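Local coordinates for protein AlyGC (Glaciecola chathamensis, PDB 5GKD) that cleaves alginate as a marine bacterial lyase of polysaccharide lyase family 6, probably by beta-elimination on a parallel beta-helix scaffold, at residues E605-E610 and P636-N641; T629-F634 and L685-P690; L660-T665 and I681-T686; T692-N697 and T718-N723. All blocks are in the same frame, centred on the assembly; numbering follows the deposited sequence.

Contact 1 (E605-E610 and P636-N641)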
loop_
_atom_site.group_PDB
_atom_site.type_symbol
_atom_site.label_atom_id
_atom_site.label_comp_id
_atom_site.label_asym_id
_atom_site.label_seq_id
_atom_site.Cartn_x
_atom_site.Cartn_y
_atom_site.Cartn_z
ATOM N N GLU A 605 -10.082 4.551 -15.522
ATOM C CA GLU A 605 -10.500 4.255 -16.885
ATOM C C GLU A 605 -10.786 5.533 -17.675
ATOM O O GLU A 605 -10.289 5.691 -18.790
ATOM C CB GLU A 605 -11.723 3.329 -16.879
ATOM C CG GLU A 605 -12.088 2.779 -18.262
ATOM C CD GLU A 605 -11.040 1.843 -18.859
ATOM O OE1 GLU A 605 -10.134 1.378 -18.138
ATOM O OE2 GLU A 605 -11.134 1.558 -20.070
ATOM N N TYR A 606 -11.590 6.441 -17.118
ATOM C CA TYR A 606 -11.946 7.715 -17.744
ATOM C C TYR A 606 -11.662 8.850 -16.775
ATOM O O TYR A 606 -12.322 8.954 -15.740
ATOM C CB TYR A 606 -13.420 7.761 -18.144
ATOM C CG TYR A 606 -13.847 6.696 -19.099
ATOM C CD1 TYR A 606 -13.675 6.845 -20.478
ATOM C CD2 TYR A 606 -14.438 5.542 -18.630
ATOM C CE1 TYR A 606 -14.086 5.850 -21.365
ATOM C CE2 TYR A 606 -14.842 4.558 -19.491
ATOM C CZ TYR A 606 -14.658 4.710 -20.848
ATOM O OH TYR A 606 -15.082 3.702 -21.661
ATOM N N LEU A 607 -10.707 9.704 -17.119
ATOM C CA LEU A 607 -10.484 10.972 -16.437
ATOM C C LEU A 607 -11.017 12.090 -17.325
ATOM O O LEU A 607 -10.521 12.279 -18.440
ATOM C CB LEU A 607 -8.994 11.185 -16.182
ATOM C CG LEU A 607 -8.472 12.034 -15.036
ATOM C CD1 LEU A 607 -7.222 12.758 -15.460
ATOM C CD2 LEU A 607 -9.485 12.963 -14.441
ATOM N N THR A 608 -12.006 12.835 -16.832
ATOM C CA THR A 608 -12.604 13.927 -17.595
ATOM C C THR A 608 -12.627 15.203 -16.762
ATOM O O THR A 608 -13.131 15.197 -15.638
ATOM C CB THR A 608 -14.028 13.577 -18.051
ATOM O OG1 THR A 608 -13.980 12.484 -18.963
ATOM C CG2 THR A 608 -14.666 14.763 -18.767
ATOM N N ILE A 609 -12.081 16.292 -17.309
ATOM C CA ILE A 609 -12.114 17.619 -16.680
ATOM C C ILE A 609 -12.559 18.614 -17.741
ATOM O O ILE A 609 -11.830 18.853 -18.707
ATOM C CB ILE A 609 -10.754 18.039 -16.100
ATOM C CG1 ILE A 609 -10.298 17.097 -14.997
ATOM C CG2 ILE A 609 -10.824 19.438 -15.535
ATOM C CD1 ILE A 609 -8.945 17.475 -14.430
ATOM N N GLU A 610 -13.736 19.212 -17.560
ATOM C CA GLU A 610 -14.247 20.180 -18.524
ATOM C C GLU A 610 -14.792 21.423 -17.824
ATOM O O GLU A 610 -15.301 21.352 -16.706
ATOM C CB GLU A 610 -15.349 19.570 -19.404
ATOM C CG GLU A 610 -14.881 18.456 -20.308
ATOM C CD GLU A 610 -16.025 17.815 -21.072
ATOM O OE1 GLU A 610 -16.972 17.323 -20.423
ATOM O OE2 GLU A 610 -15.986 17.818 -22.321
ATOM N N PRO A 636 -5.998 4.232 -19.666
ATOM C CA PRO A 636 -6.838 5.401 -19.397
ATOM C C PRO A 636 -7.287 6.212 -20.617
ATOM O O PRO A 636 -6.607 6.264 -21.626
ATOM C CB PRO A 636 -5.943 6.269 -18.513
ATOM C CG PRO A 636 -4.986 5.322 -17.895
ATOM C CD PRO A 636 -4.702 4.323 -18.972
ATOM N N HIS A 637 -8.462 6.821 -20.503
ATOM C CA HIS A 637 -8.915 7.864 -21.412
ATOM C C HIS A 637 -8.835 9.176 -20.645
ATOM O O HIS A 637 -9.448 9.302 -19.584
ATOM C CB HIS A 637 -10.357 7.649 -21.876
ATOM C CG HIS A 637 -10.664 6.283 -22.394
ATOM N ND1 HIS A 637 -10.733 5.172 -21.583
ATOM C CD2 HIS A 637 -10.996 5.860 -23.642
ATOM C CE1 HIS A 637 -11.059 4.118 -22.315
ATOM N NE2 HIS A 637 -11.230 4.510 -23.566
ATOM N N VAL A 638 -8.082 10.136 -21.162
ATOM C CA VAL A 638 -7.908 11.436 -20.521
ATOM C C VAL A 638 -8.464 12.504 -21.454
ATOM O O VAL A 638 -7.949 12.701 -22.559
ATOM C CB VAL A 638 -6.436 11.707 -20.181
ATOM C CG1 VAL A 638 -6.289 13.051 -19.525
ATOM C CG2 VAL A 638 -5.918 10.620 -19.273
ATOM N N VAL A 639 -9.518 13.181 -21.015
ATOM C CA VAL A 639 -10.264 14.120 -21.843
ATOM C C VAL A 639 -10.370 15.421 -21.069
ATOM O O VAL A 639 -10.956 15.445 -19.985
ATOM C CB VAL A 639 -11.664 13.591 -22.197
ATOM C CG1 VAL A 639 -12.485 14.680 -22.875
ATOM C CG2 VAL A 639 -11.573 12.362 -23.068
ATOM N N MET A 640 -9.793 16.497 -21.610
ATOM C CA MET A 640 -9.808 17.790 -20.935
ATOM C C MET A 640 -10.140 18.895 -21.926
ATOM O O MET A 640 -9.361 19.160 -22.844
ATOM C CB MET A 640 -8.479 18.065 -20.246
ATOM C CG MET A 640 -8.162 17.064 -19.176
ATOM S SD MET A 640 -6.888 17.601 -18.047
ATOM C CE MET A 640 -6.791 16.141 -16.978
ATOM N N ASN A 641 -11.282 19.556 -21.719
ATOM C CA ASN A 641 -11.813 20.527 -22.660
ATOM C C ASN A 641 -12.281 21.777 -21.938
ATOM O O ASN A 641 -12.922 21.699 -20.885
ATOM C CB ASN A 641 -12.999 19.974 -23.458
ATOM C CG ASN A 641 -12.671 18.703 -24.177
ATOM O OD1 ASN A 641 -11.568 18.531 -24.698
ATOM N ND2 ASN A 641 -13.628 17.787 -24.207
HETATM O O HOH W 1 -12.333 10.343 -20.142
#
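His637 packs against Glu605 and Tyr606 at the start of two parallel strands, 606-610 and 637-641, whose axes diverge by only 5°. Its side chain can be followed outward. His637 CB lies 3.7 Å from Glu605 O. His637 CG, anti to the carbonyl carbon (chi1 -50°), passes 3.6 Å from Tyr606 CE1. His637 ND1 donates to Glu605 O at 2.9 Å, with the acceptor in the imidazole plane, while His637 N binds the same oxygen at 2.7 Å from the opposite face of the carbonyl. His637 CE1 comes 3.4 Å from Glu605 OE2, which is salt-bridged to Arg234; Glu605 OE1 is held by Tyr602. At the tip, NE2 is hydrogen-bonded to His259. The Tyr606 ring, with CE1 over the imidazole centre, forms an offset stack with planes at 21° and centroids of the Tyr606 and His637 rings 4.3 Å apart, and its hydroxyl is bonded to Asp258. An alanine in place of His637 would probably leave the Tyr606 ring without its stacking mate and Glu605 O with just the backbone donor of the pair.

On the other face, Met640 CE reaches Leu607 CD1 at 3.7 Å and also touches Ile609 CD1. At the far end, Asn641 ND2 donates to Glu610 OE2 at 3.0 Å; Glu610 OE1 is bonded to Gln578. Backbone bonds join the strands in regular parallel register, each residue of 606-610 level with its partner in 637-641, as between successive coils of the parallel beta-helix of the pectate lyase-like clan.

Contact 2 (T629-F634 and L685-P690)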
loop_
_atom_site.group_PDB
_atom_site.type_symbol
_atom_site.label_atom_id
_atom_site.label_comp_id
_atom_site.label_asym_id
_atom_site.label_seq_id
_atom_site.Cartn_x
_atom_site.Cartn_y
_atom_site.Cartn_z
ATOM N N THR A 629 4.048 -3.125 -21.436
ATOM C CA THR A 629 3.782 -3.383 -22.840
ATOM C C THR A 629 2.495 -4.179 -23.021
ATOM O O THR A 629 2.334 -4.871 -24.023
ATOM C CB THR A 629 4.973 -4.104 -23.474
ATOM O OG1 THR A 629 5.229 -5.309 -22.761
ATOM C CG2 THR A 629 6.222 -3.258 -23.375
ATOM N N ASP A 630 1.569 -4.076 -22.079
ATOM C CA ASP A 630 0.306 -4.792 -22.206
ATOM C C ASP A 630 -0.603 -4.142 -23.242
ATOM O O ASP A 630 -0.710 -2.917 -23.334
ATOM C CB ASP A 630 -0.411 -4.857 -20.862
ATOM C CG ASP A 630 -1.757 -5.531 -20.960
ATOM O OD1 ASP A 630 -1.766 -6.765 -21.092
ATOM O OD2 ASP A 630 -2.803 -4.837 -20.908
ATOM N N GLU A 631 -1.280 -4.973 -24.005
ATOM C CA GLU A 631 -2.276 -4.514 -24.962
ATOM C C GLU A 631 -3.632 -5.150 -24.683
ATOM O O GLU A 631 -4.401 -5.439 -25.597
ATOM C CB GLU A 631 -1.823 -4.798 -26.391
ATOM C CG GLU A 631 -0.504 -4.134 -26.759
ATOM C CD GLU A 631 0.000 -4.557 -28.130
ATOM O OE1 GLU A 631 0.720 -5.576 -28.203
ATOM O OE2 GLU A 631 -0.331 -3.872 -29.128
ATOM N N SER A 632 -3.956 -5.346 -23.412
ATOM C CA SER A 632 -5.171 -6.041 -23.034
ATOM C C SER A 632 -6.290 -5.135 -22.563
ATOM O O SER A 632 -7.338 -5.650 -22.155
ATOM C CB SER A 632 -4.861 -7.057 -21.942
ATOM O OG SER A 632 -3.863 -7.942 -22.373
ATOM N N THR A 633 -6.106 -3.816 -22.593
ATOM C CA THR A 633 -7.035 -2.872 -21.978
ATOM C C THR A 633 -7.279 -1.700 -22.925
ATOM O O THR A 633 -6.652 -1.583 -23.978
ATOM C CB THR A 633 -6.500 -2.369 -20.626
ATOM O OG1 THR A 633 -5.228 -1.745 -20.823
ATOM C CG2 THR A 633 -6.327 -3.518 -19.653
ATOM N N PHE A 634 -8.187 -0.808 -22.532
ATOM C CA PHE A 634 -8.565 0.315 -23.370
ATOM C C PHE A 634 -8.258 1.667 -22.751
ATOM O O PHE A 634 -8.302 2.676 -23.463
ATOM C CB PHE A 634 -10.066 0.248 -23.704
ATOM C CG PHE A 634 -10.512 -1.080 -24.230
ATOM C CD1 PHE A 634 -9.883 -1.658 -25.317
ATOM C CD2 PHE A 634 -11.548 -1.772 -23.617
ATOM C CE1 PHE A 634 -10.295 -2.880 -25.810
ATOM C CE2 PHE A 634 -11.958 -3.007 -24.105
ATOM C CZ PHE A 634 -11.330 -3.557 -25.209
ATOM N N LEU A 685 4.059 8.224 -24.637
ATOM C CA LEU A 685 3.300 7.221 -25.336
ATOM C C LEU A 685 3.943 5.850 -25.330
ATOM O O LEU A 685 5.098 5.745 -25.563
ATOM C CB LEU A 685 3.041 7.685 -26.756
ATOM C CG LEU A 685 2.315 8.998 -26.864
ATOM C CD1 LEU A 685 2.415 9.571 -28.243
ATOM C CD2 LEU A 685 0.881 8.926 -26.377
ATOM N N THR A 686 3.168 4.815 -25.039
ATOM C CA THR A 686 3.651 3.443 -25.000
ATOM C C THR A 686 3.096 2.609 -26.151
ATOM O O THR A 686 2.735 3.125 -27.147
ATOM C CB THR A 686 3.277 2.748 -23.681
ATOM O OG1 THR A 686 1.873 2.636 -23.590
ATOM C CG2 THR A 686 3.788 3.505 -22.497
ATOM N N VAL A 687 3.014 1.312 -25.980
ATOM C CA VAL A 687 2.484 0.431 -26.973
ATOM C C VAL A 687 0.977 0.585 -27.180
ATOM O O VAL A 687 0.321 1.280 -26.471
ATOM C CB VAL A 687 2.771 -1.033 -26.600
ATOM C CG1 VAL A 687 4.239 -1.251 -26.444
ATOM C CG2 VAL A 687 2.107 -1.387 -25.295
ATOM N N GLY A 688 0.469 -0.097 -28.181
ATOM C CA GLY A 688 -0.925 -0.126 -28.530
ATOM C C GLY A 688 -1.544 0.970 -29.351
ATOM O O GLY A 688 -2.701 1.167 -29.275
ATOM N N GLU A 689 -0.730 1.679 -30.116
ATOM C CA GLU A 689 -1.147 2.733 -31.033
ATOM C C GLU A 689 -2.137 3.718 -30.370
ATOM O O GLU A 689 -3.262 3.853 -30.819
ATOM C CB GLU A 689 -1.742 2.139 -32.305
ATOM C CG GLU A 689 -0.773 1.191 -33.042
ATOM C CD GLU A 689 -1.380 0.505 -34.262
ATOM O OE1 GLU A 689 -2.301 -0.324 -34.110
ATOM O OE2 GLU A 689 -0.927 0.772 -35.382
ATOM N N PRO A 690 -1.719 4.388 -29.299
ATOM C CA PRO A 690 -2.626 5.333 -28.642
ATOM C C PRO A 690 -2.981 6.488 -29.557
ATOM O O PRO A 690 -2.242 6.837 -30.476
ATOM C CB PRO A 690 -1.826 5.818 -27.434
ATOM C CG PRO A 690 -0.420 5.677 -27.852
ATOM C CD PRO A 690 -0.368 4.452 -28.735
HETATM O O HOH W 2 -1.364 -0.695 -25.066
HETATM O O HOH W 3 2.112 -1.878 -29.914
#
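Thr629 and Glu631 meet Val687 and Gly688 in a small surface contact between two loops, one joining strand 622-625 to strand 637-641, the other leading from strand 681-685 to strand 691-700. Direct contact between the loops is van der Waals, supplemented by water. Val687 points toward the first loop, and its CG2 lies 3.6 Å from Thr629 CA, while its CG1 passes 4.2 Å from Thr629 CG2. Glu631 crosses Val687 at about a right angle, CG 4.1 Å from Val687 CG2, and continues extended (chi2 174°). Glu631 OE2 ends 3.8 Å from Gly688 CA. A water donates to Glu631 OE2 at 3.2 Å and accepts from Gly688 N at 3.0 Å, bridging the loops; the same carboxylate is salt-bridged to Arg332 and Arg284. An alanine in place of Val687 would probably open a gap beside the Thr629 backbone and leave the Glu631 CG methylene without its apolar partner.

Within the first loop, Asp630 OD2 accepts from Ser632 N at 2.8 Å, and OD1 from Ser632 OG. This Asx turn lies on the side of the loop facing Asn180, a calcium ligand, with the Asp630 side chain about 6 Å from the bound calcium ion, so loop 629-634 borders the calcium site, and loop 685-690 packs against it.

Contact 3 (L660-T665 and I681-T686)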
loop_
_atom_site.group_PDB
_atom_site.type_symbol
_atom_site.label_atom_id
_atom_site.label_comp_id
_atom_site.label_asym_id
_atom_site.label_seq_id
_atom_site.Cartn_x
_atom_site.Cartn_y
_atom_site.Cartn_z
ATOM N N LEU A 660 0.733 18.411 -16.671
ATOM C CA LEU A 660 -0.034 17.219 -17.005
ATOM C C LEU A 660 0.959 16.217 -17.563
ATOM O O LEU A 660 1.644 16.522 -18.544
ATOM C CB LEU A 660 -1.098 17.571 -18.033
ATOM C CG LEU A 660 -2.189 16.596 -18.428
ATOM C CD1 LEU A 660 -3.109 16.340 -17.252
ATOM C CD2 LEU A 660 -2.982 17.198 -19.569
ATOM N N ILE A 661 1.098 15.049 -16.944
ATOM C CA ILE A 661 2.016 14.057 -17.489
ATOM C C ILE A 661 1.274 12.740 -17.656
ATOM O O ILE A 661 0.739 12.180 -16.691
ATOM C CB ILE A 661 3.304 13.890 -16.663
ATOM C CG1 ILE A 661 4.198 12.850 -17.339
ATOM C CG2 ILE A 661 3.025 13.527 -15.224
ATOM C CD1 ILE A 661 5.594 12.836 -16.852
ATOM N N LEU A 662 1.237 12.258 -18.890
ATOM C CA LEU A 662 0.389 11.150 -19.297
ATOM C C LEU A 662 1.277 10.065 -19.895
ATOM O O LEU A 662 1.817 10.230 -20.996
ATOM C CB LEU A 662 -0.669 11.633 -20.283
ATOM C CG LEU A 662 -1.488 12.830 -19.785
ATOM C CD1 LEU A 662 -2.569 13.224 -20.783
ATOM C CD2 LEU A 662 -2.130 12.502 -18.476
ATOM N N HIS A 663 1.418 8.958 -19.168
ATOM C CA HIS A 663 2.259 7.836 -19.565
ATOM C C HIS A 663 1.376 6.612 -19.788
ATOM O O HIS A 663 0.716 6.133 -18.859
ATOM C CB HIS A 663 3.340 7.579 -18.510
ATOM C CG HIS A 663 4.248 6.435 -18.825
ATOM N ND1 HIS A 663 5.621 6.566 -18.846
ATOM C CD2 HIS A 663 3.991 5.132 -19.100
ATOM C CE1 HIS A 663 6.167 5.396 -19.131
ATOM N NE2 HIS A 663 5.202 4.509 -19.294
ATOM N N GLY A 664 1.382 6.097 -21.016
ATOM C CA GLY A 664 0.595 4.936 -21.351
ATOM C C GLY A 664 -0.900 5.158 -21.418
ATOM O O GLY A 664 -1.644 4.179 -21.398
ATOM N N THR A 665 -1.370 6.405 -21.484
ATOM C CA THR A 665 -2.787 6.646 -21.713
ATOM C C THR A 665 -3.132 6.422 -23.182
ATOM O O THR A 665 -2.410 6.853 -24.081
ATOM C CB THR A 665 -3.176 8.055 -21.298
ATOM O OG1 THR A 665 -2.347 8.995 -21.982
ATOM C CG2 THR A 665 -2.967 8.218 -19.819
ATOM N N ILE A 681 2.440 20.339 -21.068
ATOM C CA ILE A 681 1.840 19.015 -21.174
ATOM C C ILE A 681 2.910 18.042 -21.654
ATOM O O ILE A 681 3.682 18.366 -22.559
ATOM C CB ILE A 681 0.656 19.049 -22.156
ATOM C CG1 ILE A 681 -0.451 19.962 -21.648
ATOM C CG2 ILE A 681 0.134 17.647 -22.436
ATOM C CD1 ILE A 681 -1.487 20.250 -22.726
ATOM N N ILE A 682 2.978 16.849 -21.064
ATOM C CA ILE A 682 3.997 15.882 -21.464
ATOM C C ILE A 682 3.342 14.535 -21.712
ATOM O O ILE A 682 2.713 13.969 -20.809
ATOM C CB ILE A 682 5.125 15.733 -20.431
ATOM C CG1 ILE A 682 5.840 17.066 -20.201
ATOM C CG2 ILE A 682 6.133 14.694 -20.921
ATOM C CD1 ILE A 682 7.060 16.963 -19.311
ATOM N N PHE A 683 3.503 14.021 -22.928
ATOM C CA PHE A 683 3.049 12.694 -23.296
ATOM C C PHE A 683 4.230 11.739 -23.294
ATOM O O PHE A 683 5.305 12.065 -23.813
ATOM C CB PHE A 683 2.378 12.695 -24.674
ATOM C CG PHE A 683 1.118 13.492 -24.719
ATOM C CD1 PHE A 683 -0.059 12.967 -24.237
ATOM C CD2 PHE A 683 1.114 14.776 -25.227
ATOM C CE1 PHE A 683 -1.223 13.712 -24.259
ATOM C CE2 PHE A 683 -0.041 15.523 -25.252
ATOM C CZ PHE A 683 -1.210 14.991 -24.767
ATOM N N GLU A 684 4.032 10.580 -22.686
ATOM C CA GLU A 684 4.952 9.459 -22.763
ATOM C C GLU A 684 4.135 8.290 -23.332
ATOM O O GLU A 684 3.535 7.496 -22.603
ATOM C CB GLU A 684 5.587 9.183 -21.369
ATOM C CG GLU A 684 6.426 10.366 -20.846
ATOM C CD GLU A 684 7.160 10.094 -19.537
ATOM O OE1 GLU A 684 6.745 9.184 -18.794
ATOM O OE2 GLU A 684 8.159 10.800 -19.246
ATOM N N LEU A 685 4.059 8.224 -24.637
ATOM C CA LEU A 685 3.300 7.221 -25.336
ATOM C C LEU A 685 3.943 5.850 -25.330
ATOM O O LEU A 685 5.098 5.745 -25.563
ATOM C CB LEU A 685 3.041 7.685 -26.756
ATOM C CG LEU A 685 2.315 8.998 -26.864
ATOM C CD1 LEU A 685 2.415 9.571 -28.243
ATOM C CD2 LEU A 685 0.881 8.926 -26.377
ATOM N N THR A 686 3.168 4.815 -25.039
ATOM C CA THR A 686 3.651 3.443 -25.000
ATOM C C THR A 686 3.096 2.609 -26.151
ATOM O O THR A 686 2.735 3.125 -27.147
ATOM C CB THR A 686 3.277 2.748 -23.681
ATOM O OG1 THR A 686 1.873 2.636 -23.590
ATOM C CG2 THR A 686 3.788 3.505 -22.497
HETATM O O HOH W 4 0.509 5.670 -24.478
#
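His663 ND1 donates to Glu684 OE1 at 2.8 Å, a side-chain hydrogen bond between strands 660-663 and 681-685. The bond uses the anti side of the carboxylate oxygen and runs nearly in the imidazole plane, while ring and carboxylate planes stand 73° apart. CG of His663 is anti to the backbone N (chi1 180°), beside the carbonyl carbon, and from there ND1 reaches the Glu684 carboxylate. Glu684 OE2 is salt-bridged to Arg708, so the carboxylate joins two basic partners, and that pairing probably stabilises its charge. The backbone adds Glu684 N to Leu662 O at 2.8 Å and, past the strand end, Gly664 N to Glu684 O at 3.0 Å. That carbonyl oxygen also sits over one face of the His663 ring, offset toward its rim. Farther out, Thr686 CG2 packs 3.6 Å from His663 NE2, and a water that donates to Thr665 O accepts from Thr686 N.

On the other face Leu662 CD1 touches Phe683 CE1 at 3.8 Å, the two side chains lying alongside each other, and Leu660 and Ile681 continue the apolar row. Strand 622-625 pairs with 660-663 on one flank and strand 706-709 with 681-685 on the other, while Leu662 and Phe683 pack inward on strand 667-676 and Phe683 also meets strand 691-700.

Contact 4 (T692-N697 and T718-N723)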
loop_
_atom_site.group_PDB
_atom_site.type_symbol
_atom_site.label_atom_id
_atom_site.label_comp_id
_atom_site.label_asym_id
_atom_site.label_seq_id
_atom_site.Cartn_x
_atom_site.Cartn_y
_atom_site.Cartn_z
ATOM N N THR A 692 -4.037 10.501 -29.744
ATOM C CA THR A 692 -3.878 11.776 -29.055
ATOM C C THR A 692 -4.304 12.924 -29.965
ATOM O O THR A 692 -3.876 12.989 -31.121
ATOM C CB THR A 692 -2.419 11.974 -28.629
ATOM O OG1 THR A 692 -2.032 10.918 -27.753
ATOM C CG2 THR A 692 -2.236 13.301 -27.925
ATOM N N TRP A 693 -5.131 13.833 -29.433
ATOM C CA TRP A 693 -5.587 15.031 -30.143
ATOM C C TRP A 693 -5.474 16.231 -29.211
ATOM O O TRP A 693 -6.183 16.303 -28.208
ATOM C CB TRP A 693 -7.029 14.902 -30.626
ATOM C CG TRP A 693 -7.160 14.054 -31.797
ATOM C CD1 TRP A 693 -6.852 14.377 -33.092
ATOM C CD2 TRP A 693 -7.630 12.709 -31.815
ATOM N NE1 TRP A 693 -7.100 13.305 -33.913
ATOM C CE2 TRP A 693 -7.581 12.268 -33.154
ATOM C CE3 TRP A 693 -8.093 11.831 -30.829
ATOM C CZ2 TRP A 693 -7.976 10.986 -33.530
ATOM C CZ3 TRP A 693 -8.490 10.562 -31.204
ATOM C CH2 TRP A 693 -8.425 10.152 -32.541
ATOM N N VAL A 694 -4.603 17.174 -29.556
ATOM C CA VAL A 694 -4.396 18.388 -28.771
ATOM C C VAL A 694 -4.585 19.552 -29.732
ATOM O O VAL A 694 -3.650 19.936 -30.440
ATOM C CB VAL A 694 -3.012 18.433 -28.115
ATOM C CG1 VAL A 694 -2.848 19.727 -27.340
ATOM C CG2 VAL A 694 -2.822 17.226 -27.211
ATOM N N THR A 695 -5.793 20.112 -29.765
ATOM C CA THR A 695 -6.149 21.128 -30.742
ATOM C C THR A 695 -6.934 22.246 -30.077
ATOM O O THR A 695 -7.640 22.031 -29.091
ATOM C CB THR A 695 -6.983 20.544 -31.900
ATOM O OG1 THR A 695 -8.228 20.057 -31.392
ATOM C CG2 THR A 695 -6.228 19.406 -32.589
ATOM N N GLY A 696 -6.807 23.446 -30.640
ATOM C CA GLY A 696 -7.608 24.568 -30.195
ATOM C C GLY A 696 -7.203 25.175 -28.873
ATOM O O GLY A 696 -7.972 25.954 -28.305
ATOM N N ASN A 697 -6.010 24.870 -28.373
ATOM C CA ASN A 697 -5.598 25.376 -27.071
ATOM C C ASN A 697 -4.764 26.649 -27.212
ATOM O O ASN A 697 -4.185 26.934 -28.260
ATOM C CB ASN A 697 -4.801 24.314 -26.299
ATOM C CG ASN A 697 -5.556 22.986 -26.175
ATOM O OD1 ASN A 697 -6.359 22.806 -25.258
ATOM N ND2 ASN A 697 -5.310 22.057 -27.119
ATOM N N THR A 718 -0.865 10.761 -33.372
ATOM C CA THR A 718 -0.731 11.929 -32.511
ATOM C C THR A 718 -0.937 13.177 -33.357
ATOM O O THR A 718 -0.119 13.481 -34.233
ATOM C CB THR A 718 0.637 11.940 -31.840
ATOM O OG1 THR A 718 0.835 10.695 -31.170
ATOM C CG2 THR A 718 0.756 13.083 -30.840
ATOM N N THR A 719 -2.027 13.887 -33.092
ATOM C CA THR A 719 -2.388 15.123 -33.773
ATOM C C THR A 719 -2.285 16.262 -32.768
ATOM O O THR A 719 -3.108 16.362 -31.856
ATOM C CB THR A 719 -3.806 15.036 -34.338
ATOM O OG1 THR A 719 -3.852 14.063 -35.378
ATOM C CG2 THR A 719 -4.274 16.388 -34.887
ATOM N N ILE A 720 -1.280 17.118 -32.928
ATOM C CA ILE A 720 -1.091 18.282 -32.068
ATOM C C ILE A 720 -0.955 19.483 -32.996
ATOM O O ILE A 720 0.109 19.710 -33.581
ATOM C CB ILE A 720 0.123 18.144 -31.143
ATOM C CG1 ILE A 720 -0.110 17.025 -30.122
ATOM C CG2 ILE A 720 0.380 19.447 -30.408
ATOM C CD1 ILE A 720 1.122 16.650 -29.311
ATOM N N SER A 721 -2.037 20.240 -33.158
ATOM C CA SER A 721 -2.031 21.350 -34.101
ATOM C C SER A 721 -3.198 22.274 -33.802
ATOM O O SER A 721 -4.107 21.943 -33.037
ATOM C CB SER A 721 -2.116 20.845 -35.537
ATOM O OG SER A 721 -3.361 20.202 -35.725
ATOM N N GLY A 722 -3.183 23.429 -34.456
ATOM C CA GLY A 722 -4.251 24.389 -34.268
ATOM C C GLY A 722 -4.201 25.071 -32.929
ATOM O O GLY A 722 -5.234 25.526 -32.432
ATOM N N ASN A 723 -3.020 25.160 -32.336
ATOM C CA ASN A 723 -2.830 25.777 -31.035
ATOM C C ASN A 723 -2.067 27.088 -31.186
ATOM O O ASN A 723 -1.154 27.196 -32.009
ATOM C CB ASN A 723 -2.066 24.847 -30.090
ATOM C CG ASN A 723 -2.805 23.553 -29.838
ATOM O OD1 ASN A 723 -3.958 23.553 -29.415
ATOM N ND2 ASN A 723 -2.156 22.446 -30.132
HETATM O O HOH W 5 -0.959 9.135 -29.488
#
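Asn723 fastens its side chain to Val694 and Asn697 through both ends of its amide. Asn723 ND2 donates to Val694 O at 2.9 Å from well above the carbonyl plane (50° out of it), while Ser721 N reaches that oxygen from the opposite face at 3.2 Å. Asn723 OD1 accepts from Asn697 N at 2.7 Å, in its carbonyl plane, and from Asn697 ND2 at 3.1 Å, so two donors grip one oxygen. CG of Asn723 stands anti to the carbonyl carbon (chi1 -61°), and the two amides lie side by side with planes 37° apart. Gly696 and Gly722, both at positive phi, lie where the two chains turn, and probably help bring the asparagines together.

Along the strands, Trp693 CD1 rests 3.4 Å from Thr719 CB, the indole slanting across the threonine. On the other face Val694 CB packs 3.8 Å from Ile720 CG1, beside the Thr692 and Thr718 methyls. A water lies 2.7 Å from Thr692 OG1 and within bonding distance of Thr718 OG1; Thr692 OG1 is bonded to Asn668 as well.

The second shell sets Asn697: its OD1 accepts from Asn673 ND2 and its ND2 also donates to Met670 O. Asn673, Asn697 and Asn723 thus follow one another from coil to coil, an asparagine stack at a turn as in the parallel beta-helices of pectate lyase relatives.

Overall arrangement
Strand 606-610 opens contact 1, and before it closes at 636-641 the chain has passed through 629-634, the first loop of contact 2; these two contacts therefore cross. Contact 3 starts at 660-665 and ends at 681-686, sharing Leu685 and Thr686 with contact 2, whose second loop runs on to residue 690. Contact 4 follows in series, between 692-697 and 718-723. Contacts 1 and 4 reach the same set of strands, whereas contact 3 joins strands of another sheet and packs on both through Leu660, Thr665, Phe683 and Leu685. Contact 2 ties loops beside the calcium-bearing N-terminal half, its centre about 12 Å from that of contact 3.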